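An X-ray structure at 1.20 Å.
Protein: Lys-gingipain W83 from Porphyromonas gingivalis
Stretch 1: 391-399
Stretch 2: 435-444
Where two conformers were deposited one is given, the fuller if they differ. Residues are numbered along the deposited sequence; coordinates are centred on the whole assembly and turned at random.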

# COMPACT_ATOMS: atom_id res chain seq x y z
N SER A 391 3.61 -2.94 30.32
CA SER A 391 4.63 -2.07 29.72
C SER A 391 5.61 -2.95 28.99
O SER A 391 6.09 -3.96 29.50
N ILE A 392 5.94 -2.53 27.74
CA ILE A 392 6.92 -3.18 26.90
C ILE A 392 7.77 -2.05 26.35
O ILE A 392 7.21 -1.06 25.92
N GLN A 393 9.10 -2.19 26.38
CA GLN A 393 9.90 -1.09 25.88
C GLN A 393 10.36 -1.39 24.46
O GLN A 393 10.71 -2.51 24.12
N ALA A 394 10.36 -0.34 23.63
CA ALA A 394 10.77 -0.43 22.24
C ALA A 394 11.07 0.97 21.75
O ALA A 394 10.65 1.94 22.36
N SER A 395 11.81 1.08 20.64
CA SER A 395 12.12 2.43 20.17
C SER A 395 10.87 3.27 19.98
O SER A 395 9.81 2.75 19.55
N ALA A 396 10.98 4.56 20.25
CA ALA A 396 9.86 5.49 20.15
C ALA A 396 9.13 5.33 18.80
O ALA A 396 9.73 5.40 17.75
N GLY A 397 7.81 5.18 18.89
CA GLY A 397 6.99 5.03 17.70
C GLY A 397 6.69 3.61 17.31
O GLY A 397 5.84 3.38 16.46
N SER A 398 7.42 2.63 17.91
CA SER A 398 7.14 1.24 17.58
C SER A 398 5.77 0.82 18.06
O SER A 398 5.27 1.31 19.10
N TYR A 399 5.15 -0.09 17.33
CA TYR A 399 3.82 -0.63 17.63
C TYR A 399 3.98 -2.05 18.14
O TYR A 399 4.56 -2.91 17.45
N ASP A 435 2.33 -14.57 21.67
CA ASP A 435 3.16 -13.91 20.67
C ASP A 435 3.26 -12.42 20.98
O ASP A 435 2.26 -11.81 21.32
N VAL A 436 4.43 -11.88 20.78
CA VAL A 436 4.70 -10.46 20.94
C VAL A 436 5.36 -10.01 19.69
O VAL A 436 6.42 -10.52 19.33
N VAL A 437 4.76 -9.06 18.98
CA VAL A 437 5.27 -8.54 17.69
C VAL A 437 5.47 -7.07 17.85
O VAL A 437 4.59 -6.36 18.37
N ILE A 438 6.63 -6.59 17.39
CA ILE A 438 6.96 -5.16 17.42
C ILE A 438 7.33 -4.72 16.03
O ILE A 438 8.23 -5.33 15.42
N THR A 439 6.62 -3.72 15.52
CA THR A 439 6.90 -3.22 14.15
C THR A 439 7.07 -1.72 14.20
O THR A 439 6.62 -1.03 15.13
N ARG A 440 7.77 -1.21 13.20
CA ARG A 440 7.96 0.22 13.04
C ARG A 440 8.32 0.47 11.60
O ARG A 440 9.05 -0.33 11.01
N SER A 441 7.88 1.60 11.04
CA SER A 441 8.20 1.91 9.64
C SER A 441 9.73 1.92 9.42
O SER A 441 10.47 2.57 10.16
N ASN A 442 10.17 1.20 8.40
CA ASN A 442 11.58 1.11 8.01
C ASN A 442 12.44 0.42 9.09
O ASN A 442 13.64 0.64 9.13
N TYR A 443 11.80 -0.44 9.92
CA TYR A 443 12.52 -1.32 10.84
C TYR A 443 12.14 -2.74 10.56
O TYR A 443 11.00 -3.07 10.21
N LEU A 444 13.10 -3.65 10.76
CA LEU A 444 12.82 -5.06 10.72
C LEU A 444 11.86 -5.41 11.87
O LEU A 444 11.99 -4.84 12.95

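The firmest polar link is a backbone pair. Tyr399 and Thr439 form an antiparallel hydrogen-bonded bridge: Tyr399 N donates to Thr439 O at 2.8 Å, and Thr439 N donates to Tyr399 O at 2.9 Å. Both bonds are close to straight. The two side chains therefore lie on the same face of the sheet, with Tyr399 CB 4.0 Å from Thr439 OG1. Thr439 is p, and its OG1 sits at the edge of the Tyr399 ring. Tyr399 is t, and the end of its side chain leads away from the second stretch. Water 1 spans this pair. It donates to Tyr399 O at 2.9 Å and is hydrogen-bonded to Thr439 OG1 at 2.8 Å.

The side-chain hydrogen bond across the stretches runs from Arg440 NH1 to Ser395 OG, at 2.8 Å. The CA-to-CB bond of Arg440 points sideways, but chi1 to chi3 are all t, and the extended chain carries the guanidinium to the turn at Ser395 to Ser398. Ala396 O lies over one face of that group, 3.1 Å from Arg440 CZ; its angles to the nitrogens are too poor for hydrogen bonds. Ser395 is p and points toward the second stretch. Ser398 is m; its OG donates to Ser395 O at 2.8 Å, bracing the turn, and lies 3.6 Å from Arg440 CD. Gly397 has backbone angles that favour glycine.

Apolar packing takes over along the strands. The CA-to-CB bond of Ile438 (m, t) points sideways, yet its CG2 comes 3.7 Å from Ser398 CB and 3.9 Å from Ala394 CB. Ile392 (m, t) points toward the second stretch. Its CD1 meets Val436 CG1 at 4.1 Å, and its CG2 lies 4.4 Å from Ile438 CD1. Val436 is t and points back toward Ile392. The strand axes come no closer than 9.6 Å, and at this distance side chains bridge the gap.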

# COMPACT_ATOMS: atom_id res chain seq x y z
CB SER A 391 5.32 -1.24 30.80
OG SER A 391 5.89 -2.05 31.82
CB ILE A 392 6.27 -4.10 25.81
CG1 ILE A 392 5.56 -5.30 26.53
CG2 ILE A 392 7.32 -4.55 24.85
CD1 ILE A 392 4.91 -6.38 25.68
CB GLN A 393 11.04 -0.75 26.83
CG GLN A 393 10.53 -0.34 28.23
CD GLN A 393 10.08 -1.51 29.07
OE1 GLN A 393 10.62 -2.62 28.97
NE2 GLN A 393 9.10 -1.29 29.94
CB ALA A 394 9.69 -1.08 21.38
CB SER A 395 12.96 2.44 18.89
OG SER A 395 12.19 1.96 17.79
CB ALA A 396 10.33 6.91 20.32
CB SER A 398 8.16 0.33 18.25
OG SER A 398 9.48 0.58 17.77
CB TYR A 399 2.98 -0.54 16.37
CG TYR A 399 1.52 -0.91 16.51
CD1 TYR A 399 0.70 -0.28 17.47
CD2 TYR A 399 0.91 -1.77 15.61
CE1 TYR A 399 -0.67 -0.52 17.51
CE2 TYR A 399 -0.46 -2.02 15.65
CZ TYR A 399 -1.24 -1.39 16.59
OH TYR A 399 -2.60 -1.61 16.59
CB ASP A 435 2.55 -14.15 19.26
CG ASP A 435 2.46 -15.64 18.95
OD1 ASP A 435 1.32 -16.16 18.81
OD2 ASP A 435 3.51 -16.30 18.92
CB VAL A 436 5.57 -10.13 22.17
CG1 VAL A 436 5.77 -8.62 22.31
CG2 VAL A 436 4.95 -10.71 23.45
CB VAL A 437 4.33 -8.90 16.52
CG1 VAL A 437 4.80 -8.24 15.21
CG2 VAL A 437 4.26 -10.42 16.34
CB ILE A 438 8.09 -4.84 18.42
CG1 ILE A 438 7.82 -5.48 19.81
CG2 ILE A 438 8.32 -3.31 18.50
CD1 ILE A 438 9.02 -5.28 20.82
CB THR A 439 5.73 -3.58 13.20
OG1 THR A 439 4.49 -3.03 13.68
CG2 THR A 439 5.56 -5.09 12.98
CB ARG A 440 9.06 0.74 13.99
CG ARG A 440 9.20 2.26 13.98
CD ARG A 440 10.24 2.74 14.98
NE ARG A 440 10.45 4.17 14.76
CZ ARG A 440 11.47 4.85 15.28
NH1 ARG A 440 12.34 4.25 16.11
NH2 ARG A 440 11.63 6.14 14.98
CB SER A 441 7.65 3.30 9.30
OG SER A 441 8.15 3.73 8.03
CB ASN A 442 12.19 2.43 7.57
CG ASN A 442 13.32 2.18 6.62
OD1 ASN A 442 13.33 1.16 5.90
ND2 ASN A 442 14.27 3.09 6.57
CB TYR A 443 12.17 -1.01 12.32
CG TYR A 443 12.89 0.19 12.87
CD1 TYR A 443 12.55 1.48 12.48
CD2 TYR A 443 13.94 0.03 13.79
CE1 TYR A 443 13.25 2.59 12.96
CE2 TYR A 443 14.64 1.14 14.26
CZ TYR A 443 14.27 2.41 13.88
OH TYR A 443 14.98 3.50 14.34
CB LEU A 444 14.14 -5.84 10.89
CG LEU A 444 15.10 -5.70 9.71
CD1 LEU A 444 16.50 -6.20 10.10
CD2 LEU A 444 14.60 -6.50 8.49
O HOH W 1 3.43 -4.75 15.55